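Local coordinates for protein twin-arginine translocation pathway signal (PDB 5IM2) that probably serves as the extracytoplasmic solute-binding protein of a TRAP transporter, holding benzoate in the cleft between its two lobes, at residues G95-G107 / I112-P124. Numbering follows the deposited sequence.
Sequences GSPAQLYDQAKDG and IWTIPGYTAGRFP. With BEZ (benzoic acid), chain B.
Ile112 presses into helix 100-106 between Leu100 and Ala104, within a beta-alpha-beta crossover of a TRAP family 7 solute-binding protein. The crossover joins strand 83-88 to strand 111-114, with strand 49-55 between them, and its helix runs roughly antiparallel to 112-114. From its base outward, Ile112 CB faces Leu100 CB at 4.2 Å. Ile112 CG2 meets the backbone oxygen Leu100 O at 3.5 Å, while Ile112 CG1 lies against Ala104 CB at 3.6 Å. The tip, Ile112 CD1, ends beside the helix backbone, 3.8 Å from Tyr101 CA.

Tyr101, with CG anti to the backbone N (chi1 -172°), directs its ring toward Phe123. Phe123 CZ sits over the centre of one face in a T-shaped pair with planes at 67°, and Arg122 NH2 lies at the ring edge. The Tyr101 hydroxyl is held by Asp159 and Thr160. Arg122 grips Asp102 end-on: Arg122 NH2 reaches Asp102 OD1 at 2.8 Å and Arg122 NH1 reaches Asp102 OD2 at 3.2 Å. Both oxygens are met on their syn sides but somewhat out of the carboxylate plane, the two flat groups being 16° apart. Replacing Asp102 by alanine is likely to cost the Arg122 guanidinium its two-pronged mate and let it turn more freely.

A water bridges Pro97 and Tyr101 to the strand, donating to Pro97 O, accepting from Tyr101 N and hydrogen-bonding Thr114 OG1. Nearer the ligand, Pro97 CB rests on Tyr118 CD2 at 3.6 Å. Tyr118 lines the benzoate pocket, where its hydroxyl is also hydrogen-bonded to Leu214 N and Arg192 binds the same ligand; Tyr118 OH donates to benzoate O2 at 2.7 Å, with O2 in the plane of the tyrosine ring.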
ATOM      1  N   GLY A  95     -15.550 -12.567   2.682  1.00 21.77           N
ATOM      2  CA  GLY A  95     -15.306 -11.367   3.452  1.00 22.12           C
ATOM      3  C   GLY A  95     -14.874 -10.203   2.590  1.00 19.12           C
ATOM      4  O   GLY A  95     -14.551 -10.330   1.407  1.00 26.48           O
ATOM      5  N   SER A  96     -14.849  -9.028   3.234  1.00 24.50           N
ATOM      6  CA  SER A  96     -14.337  -7.798   2.649  1.00 23.51           C
ATOM      7  C   SER A  96     -12.830  -7.694   2.845  1.00 18.13           C
ATOM      8  O   SER A  96     -12.262  -8.267   3.782  1.00 17.85           O
ATOM      9  CB  SER A  96     -14.986  -6.589   3.312  1.00 22.05           C
ATOM     10  OG  SER A  96     -14.456  -6.467   4.622  1.00 29.35           O
ATOM     11  N   PRO A  97     -12.136  -6.910   2.027  1.00 17.34           N
ATOM     12  CA  PRO A  97     -10.696  -6.751   2.272  1.00 18.32           C
ATOM     13  C   PRO A  97     -10.369  -6.202   3.652  1.00 18.87           C
ATOM     14  O   PRO A  97      -9.343  -6.579   4.244  1.00 18.12           O
ATOM     15  CB  PRO A  97     -10.253  -5.800   1.146  1.00 22.00           C
ATOM     16  CG  PRO A  97     -11.252  -6.075   0.030  1.00 15.72           C
ATOM     17  CD  PRO A  97     -12.555  -6.322   0.737  1.00 22.06           C
ATOM     18  N   ALA A  98     -11.215  -5.314   4.189  1.00 17.28           N
ATOM     19  CA  ALA A  98     -11.008  -4.790   5.528  1.00 20.61           C
ATOM     20  C   ALA A  98     -10.958  -5.878   6.589  1.00 18.69           C
ATOM     21  O   ALA A  98     -10.408  -5.642   7.674  1.00 24.95           O
ATOM     22  CB  ALA A  98     -12.119  -3.809   5.870  1.00 21.11           C
ATOM     23  N   GLN A  99     -11.544  -7.046   6.326  1.00 20.82           N
ATOM     24  CA  GLN A  99     -11.589  -8.148   7.286  1.00 15.92           C
ATOM     25  C   GLN A  99     -10.362  -9.063   7.248  1.00 18.31           C
ATOM     26  O   GLN A  99     -10.242  -9.931   8.122  1.00 17.55           O
ATOM     27  CB  GLN A  99     -12.873  -8.960   7.063  1.00 17.18           C
ATOM     28  CG  GLN A  99     -14.167  -8.153   7.434  1.00 27.61           C
ATOM     29  CD  GLN A  99     -15.433  -8.610   6.670  1.00 33.93           C
ATOM     30  OE1 GLN A  99     -15.484  -9.709   6.113  1.00 28.39           O
ATOM     31  NE2 GLN A  99     -16.462  -7.754   6.654  1.00 37.58           N
ATOM     32  N   LEU A 100      -9.439  -8.876   6.295  1.00 17.48           N
ATOM     33  CA  LEU A 100      -8.297  -9.791   6.159  1.00 14.88           C
ATOM     34  C   LEU A 100      -7.485  -9.871   7.437  1.00 14.79           C
ATOM     35  O   LEU A 100      -7.185 -10.970   7.930  1.00 18.29           O
ATOM     36  CB  LEU A 100      -7.410  -9.367   4.988  1.00 17.91           C
ATOM     37  CG  LEU A 100      -7.933  -9.800   3.614  1.00 18.78           C
ATOM     38  CD1 LEU A 100      -7.220  -9.026   2.526  1.00 16.14           C
ATOM     39  CD2 LEU A 100      -7.845 -11.312   3.351  1.00 20.79           C
ATOM     40  N   TYR A 101      -7.133  -8.717   8.008  1.00 17.23           N
ATOM     41  CA  TYR A 101      -6.273  -8.726   9.191  1.00 17.03           C
ATOM     42  C   TYR A 101      -6.881  -9.576  10.307  1.00 17.84           C
ATOM     43  O   TYR A 101      -6.214 -10.453  10.858  1.00 20.95           O
ATOM     44  CB  TYR A 101      -5.994  -7.294   9.657  1.00 16.92           C
ATOM     45  CG  TYR A 101      -4.960  -7.225  10.741  1.00 19.36           C
ATOM     46  CD1 TYR A 101      -3.603  -7.171  10.430  1.00 18.47           C
ATOM     47  CD2 TYR A 101      -5.334  -7.268  12.081  1.00 20.44           C
ATOM     48  CE1 TYR A 101      -2.656  -7.140  11.429  1.00 22.13           C
ATOM     49  CE2 TYR A 101      -4.396  -7.232  13.087  1.00 17.13           C
ATOM     50  CZ  TYR A 101      -3.055  -7.166  12.750  1.00 20.34           C
ATOM     51  OH  TYR A 101      -2.126  -7.139  13.777  1.00 23.85           O
ATOM     52  N   ASP A 102      -8.167  -9.373  10.611  1.00 19.35           N
ATOM     53  CA  ASP A 102      -8.828 -10.141  11.662  1.00 17.35           C
ATOM     54  C   ASP A 102      -8.947 -11.621  11.324  1.00 19.56           C
ATOM     55  O   ASP A 102      -9.001 -12.454  12.241  1.00 21.63           O
ATOM     56  CB  ASP A 102     -10.199  -9.539  11.962  1.00 22.66           C
ATOM     57  CG  ASP A 102     -10.088  -8.287  12.798  1.00 35.84           C
ATOM     58  OD1 ASP A 102      -9.214  -8.285  13.693  1.00 41.48           O
ATOM     59  OD2 ASP A 102     -10.812  -7.303  12.529  1.00 38.60           O
ATOM     60  N   GLN A 103      -9.002 -11.980  10.036  1.00 20.17           N
ATOM     61  CA  GLN A 103      -9.022 -13.397   9.687  1.00 22.96           C
ATOM     62  C   GLN A 103      -7.720 -14.082  10.079  1.00 19.84           C
ATOM     63  O   GLN A 103      -7.732 -15.238  10.529  1.00 22.49           O
ATOM     64  CB  GLN A 103      -9.273 -13.598   8.197  1.00 22.37           C
ATOM     65  CG  GLN A 103     -10.688 -13.296   7.745  1.00 26.23           C
ATOM     66  CD  GLN A 103     -10.852 -13.316   6.232  1.00 31.22           C
ATOM     67  OE1 GLN A 103      -9.887 -13.514   5.476  1.00 27.64           O
ATOM     68  NE2 GLN A 103     -12.084 -13.075   5.776  1.00 30.12           N
ATOM     69  N   ALA A 104      -6.585 -13.404   9.889  1.00 20.66           N
ATOM     70  CA  ALA A 104      -5.312 -13.962  10.340  1.00 21.34           C
ATOM     71  C   ALA A 104      -5.258 -13.969  11.853  1.00 24.44           C
ATOM     72  O   ALA A 104      -4.939 -14.988  12.472  1.00 23.85           O
ATOM     73  CB  ALA A 104      -4.119 -13.176   9.776  1.00 19.86           C
ATOM     74  N   LYS A 105      -5.594 -12.835  12.465  1.00 22.68           N
ATOM     75  CA  LYS A 105      -5.606 -12.763  13.913  1.00 23.53           C
ATOM     76  C   LYS A 105      -6.449 -13.882  14.510  1.00 24.18           C
ATOM     77  O   LYS A 105      -6.049 -14.508  15.500  1.00 26.36           O
ATOM     78  CB  LYS A 105      -6.124 -11.385  14.352  1.00 26.91           C
ATOM     79  CG  LYS A 105      -6.262 -11.251  15.837  1.00 30.17           C
ATOM     80  CD  LYS A 105      -7.025 -10.002  16.212  1.00 31.66           C
ATOM     81  CE  LYS A 105      -7.232  -9.964  17.706  1.00 53.01           C
ATOM     82  NZ  LYS A 105      -8.644 -10.246  18.054  1.00 76.14           N
ATOM     83  N   ASP A 106      -7.631 -14.151  13.925  1.00 24.55           N
ATOM     84  CA  ASP A 106      -8.564 -15.121  14.483  1.00 25.04           C
ATOM     85  C   ASP A 106      -8.260 -16.560  14.076  1.00 31.54           C
ATOM     86  O   ASP A 106      -8.904 -17.488  14.587  1.00 28.80           O
ATOM     87  CB  ASP A 106      -9.999 -14.792  14.059  1.00 23.82           C
ATOM     88  CG  ASP A 106     -10.527 -13.493  14.667  1.00 26.70           C
ATOM     89  OD1 ASP A 106      -9.860 -12.856  15.510  1.00 26.60           O
ATOM     90  OD2 ASP A 106     -11.639 -13.112  14.280  1.00 30.82           O
ATOM     91  N   GLY A 107      -7.314 -16.772  13.168  1.00 26.35           N
ATOM     92  CA  GLY A 107      -6.951 -18.105  12.765  1.00 26.34           C
ATOM     93  C   GLY A 107      -7.905 -18.752  11.795  1.00 25.35           C
ATOM     94  O   GLY A 107      -7.882 -19.980  11.642  1.00 27.98           O
ATOM     95  N   ILE A 112      -2.100 -13.295   5.805  1.00 16.52           N
ATOM     96  CA  ILE A 112      -2.802 -12.347   4.950  1.00 20.26           C
ATOM     97  C   ILE A 112      -1.842 -11.249   4.500  1.00 13.91           C
ATOM     98  O   ILE A 112      -0.812 -10.983   5.132  1.00 14.60           O
ATOM     99  CB  ILE A 112      -4.062 -11.753   5.645  1.00 17.60           C
ATOM    100  CG1 ILE A 112      -3.722 -10.984   6.911  1.00 15.81           C
ATOM    101  CG2 ILE A 112      -4.993 -12.882   5.987  1.00 17.13           C
ATOM    102  CD1 ILE A 112      -3.496  -9.522   6.718  1.00 15.84           C
ATOM    103  N   TRP A 113      -2.192 -10.610   3.369  1.00 13.00           N
ATOM    104  CA  TRP A 113      -1.544  -9.395   2.888  1.00 13.93           C
ATOM    105  C   TRP A 113      -2.655  -8.387   2.638  1.00 15.34           C
ATOM    106  O   TRP A 113      -3.588  -8.671   1.865  1.00 14.41           O
ATOM    107  CB  TRP A 113      -0.742  -9.659   1.604  1.00 15.96           C
ATOM    108  CG  TRP A 113       0.047  -8.525   1.026  1.00 13.14           C
ATOM    109  CD1 TRP A 113       1.336  -8.182   1.334  1.00 12.90           C
ATOM    110  CD2 TRP A 113      -0.362  -7.646  -0.022  1.00 13.02           C
ATOM    111  NE1 TRP A 113       1.741  -7.116   0.552  1.00 13.34           N
ATOM    112  CE2 TRP A 113       0.731  -6.793  -0.306  1.00 15.04           C
ATOM    113  CE3 TRP A 113      -1.544  -7.497  -0.758  1.00 14.82           C
ATOM    114  CZ2 TRP A 113       0.675  -5.796  -1.271  1.00 19.59           C
ATOM    115  CZ3 TRP A 113      -1.598  -6.508  -1.710  1.00 13.87           C
ATOM    116  CH2 TRP A 113      -0.494  -5.684  -1.973  1.00 16.43           C
ATOM    117  N   THR A 114      -2.596  -7.264   3.337  1.00 13.91           N
ATOM    118  CA  THR A 114      -3.672  -6.275   3.287  1.00 11.44           C
ATOM    119  C   THR A 114      -3.112  -4.868   3.462  1.00 15.94           C
ATOM    120  O   THR A 114      -1.942  -4.676   3.799  1.00 15.73           O
ATOM    121  CB  THR A 114      -4.743  -6.566   4.356  1.00 18.93           C
ATOM    122  OG1 THR A 114      -5.954  -5.862   4.038  1.00 16.98           O
ATOM    123  CG2 THR A 114      -4.250  -6.150   5.768  1.00 17.27           C
ATOM    124  N   ILE A 115      -3.967  -3.881   3.213  1.00 15.45           N
ATOM    125  CA  ILE A 115      -3.706  -2.490   3.574  1.00 21.76           C
ATOM    126  C   ILE A 115      -4.283  -2.242   4.971  1.00 16.50           C
ATOM    127  O   ILE A 115      -5.517  -2.342   5.146  1.00 13.98           O
ATOM    128  CB  ILE A 115      -4.324  -1.534   2.541  1.00 13.31           C
ATOM    129  CG1 ILE A 115      -3.608  -1.698   1.191  1.00 15.65           C
ATOM    130  CG2 ILE A 115      -4.277  -0.085   3.017  1.00 17.72           C
ATOM    131  CD1 ILE A 115      -4.029  -0.760   0.048  1.00 15.85           C
ATOM    132  N   PRO A 116      -3.445  -1.923   5.985  1.00 18.56           N
ATOM    133  CA  PRO A 116      -3.988  -1.616   7.320  1.00 18.83           C
ATOM    134  C   PRO A 116      -5.117  -0.592   7.303  1.00 17.77           C
ATOM    135  O   PRO A 116      -6.119  -0.816   7.981  1.00 19.74           O
ATOM    136  CB  PRO A 116      -2.753  -1.117   8.087  1.00 18.58           C
ATOM    137  CG  PRO A 116      -1.597  -1.842   7.395  1.00 19.16           C
ATOM    138  CD  PRO A 116      -1.974  -1.835   5.953  1.00 15.14           C
ATOM    139  N   GLY A 117      -4.992   0.487   6.515  1.00 15.66           N
ATOM    140  CA  GLY A 117      -5.978   1.562   6.476  1.00 15.70           C
ATOM    141  C   GLY A 117      -7.291   1.187   5.818  1.00 15.02           C
ATOM    142  O   GLY A 117      -8.218   1.993   5.826  1.00 17.45           O
ATOM    143  N   TYR A 118      -7.401  -0.010   5.235  1.00 12.07           N
ATOM    144  CA  TYR A 118      -8.733  -0.502   4.879  1.00 12.84           C
ATOM    145  C   TYR A 118      -9.644  -0.644   6.102  1.00 18.96           C
ATOM    146  O   TYR A 118     -10.866  -0.699   5.941  1.00 21.15           O
ATOM    147  CB  TYR A 118      -8.631  -1.865   4.188  1.00 18.96           C
ATOM    148  CG  TYR A 118      -8.226  -1.875   2.718  1.00 13.05           C
ATOM    149  CD1 TYR A 118      -7.983  -0.702   1.994  1.00 13.06           C
ATOM    150  CD2 TYR A 118      -8.043  -3.097   2.054  1.00 16.06           C
ATOM    151  CE1 TYR A 118      -7.616  -0.749   0.635  1.00 15.25           C
ATOM    152  CE2 TYR A 118      -7.702  -3.154   0.732  1.00 17.80           C
ATOM    153  CZ  TYR A 118      -7.493  -1.987   0.002  1.00 13.59           C
ATOM    154  OH  TYR A 118      -7.159  -2.112  -1.336  1.00 19.04           O
ATOM    155  N   THR A 119      -9.082  -0.697   7.307  1.00 19.66           N
ATOM    156  CA  THR A 119      -9.836  -0.746   8.563  1.00 29.22           C
ATOM    157  C   THR A 119      -9.617   0.589   9.277  1.00 28.32           C
ATOM    158  O   THR A 119      -8.589   0.785   9.927  1.00 26.00           O
ATOM    159  CB  THR A 119      -9.375  -1.924   9.419  1.00 41.60           C
ATOM    160  OG1 THR A 119      -9.101  -3.053   8.583  1.00 50.13           O
ATOM    161  CG2 THR A 119     -10.434  -2.303  10.423  1.00 58.77           C
ATOM    162  N   ALA A 120     -10.589   1.492   9.156  1.00 35.20           N
ATOM    163  CA  ALA A 120     -10.538   2.878   9.625  1.00 44.45           C
ATOM    164  C   ALA A 120      -9.983   3.045  11.042  1.00 34.77           C
ATOM    165  O   ALA A 120     -10.485   2.449  11.994  1.00 35.49           O
ATOM    166  CB  ALA A 120     -11.958   3.448   9.563  1.00 64.65           C
ATOM    167  N   GLY A 121      -8.954   3.884  11.180  1.00 39.81           N
ATOM    168  CA  GLY A 121      -8.394   4.240  12.477  1.00 32.76           C
ATOM    169  C   GLY A 121      -7.938   3.108  13.391  1.00 33.66           C
ATOM    170  O   GLY A 121      -7.657   3.346  14.567  1.00 29.78           O
ATOM    171  N   ARG A 122      -7.827   1.882  12.873  1.00 25.22           N
ATOM    172  CA  ARG A 122      -7.317   0.758  13.662  1.00 21.12           C
ATOM    173  C   ARG A 122      -5.797   0.814  13.833  1.00 15.28           C
ATOM    174  O   ARG A 122      -5.274   0.411  14.878  1.00 24.02           O
ATOM    175  CB  ARG A 122      -7.690  -0.559  12.989  1.00 19.31           C
ATOM    176  CG  ARG A 122      -7.102  -1.815  13.580  1.00 31.06           C
ATOM    177  CD  ARG A 122      -7.974  -2.431  14.656  1.00 45.88           C
ATOM    178  NE  ARG A 122      -7.584  -3.824  14.886  1.00 56.47           N
ATOM    179  CZ  ARG A 122      -8.096  -4.885  14.253  1.00 49.05           C
ATOM    180  NH1 ARG A 122      -9.059  -4.756  13.335  1.00 37.86           N
ATOM    181  NH2 ARG A 122      -7.652  -6.099  14.554  1.00 38.96           N
ATOM    182  N   PHE A 123      -5.075   1.286  12.821  1.00 20.23           N
ATOM    183  CA  PHE A 123      -3.609   1.278  12.816  1.00 17.36           C
ATOM    184  C   PHE A 123      -3.109   2.702  12.580  1.00 17.29           C
ATOM    185  O   PHE A 123      -2.590   3.035  11.516  1.00 16.47           O
ATOM    186  CB  PHE A 123      -3.060   0.308  11.771  1.00 19.99           C
ATOM    187  CG  PHE A 123      -3.608  -1.058  11.880  1.00 15.35           C
ATOM    188  CD1 PHE A 123      -3.204  -1.906  12.917  1.00 21.76           C
ATOM    189  CD2 PHE A 123      -4.566  -1.520  10.978  1.00 19.25           C
ATOM    190  CE1 PHE A 123      -3.722  -3.193  13.040  1.00 23.92           C
ATOM    191  CE2 PHE A 123      -5.074  -2.797  11.092  1.00 23.11           C
ATOM    192  CZ  PHE A 123      -4.644  -3.648  12.123  1.00 26.34           C
ATOM    193  N   PRO A 124      -3.264   3.581  13.576  1.00 19.21           N
ATOM    194  CA  PRO A 124      -2.988   4.999  13.333  1.00 18.17           C
ATOM    195  C   PRO A 124      -1.527   5.322  13.116  1.00 16.87           C
ATOM    196  O   PRO A 124      -1.232   6.239  12.347  1.00 16.29           O
ATOM    197  CB  PRO A 124      -3.525   5.676  14.596  1.00 17.23           C
ATOM    198  CG  PRO A 124      -3.493   4.628  15.649  1.00 22.32           C
ATOM    199  CD  PRO A 124      -3.806   3.345  14.922  1.00 21.36           C
TER
HETATM  200  C   BEZ B 401      -5.063   0.297  -3.403  1.00 12.40           C
HETATM  201  O1  BEZ B 401      -4.941   1.514  -3.724  1.00 13.97           O
HETATM  202  O2  BEZ B 401      -6.055  -0.063  -2.726  1.00 17.04           O
HETATM  203  C1  BEZ B 401      -4.046  -0.705  -3.859  1.00 13.02           C
HETATM  204  C2  BEZ B 401      -4.177  -2.041  -3.488  1.00 15.01           C
HETATM  205  C3  BEZ B 401      -3.235  -2.961  -3.951  1.00 15.09           C
HETATM  206  C4  BEZ B 401      -2.183  -2.534  -4.743  1.00 11.97           C
HETATM  207  C5  BEZ B 401      -2.044  -1.204  -5.087  1.00 16.58           C
HETATM  208  C6  BEZ B 401      -2.990  -0.276  -4.638  1.00 16.22           C
HETATM  209  O   HOH W   1      -7.510  -6.108   6.305  1.00 17.30           O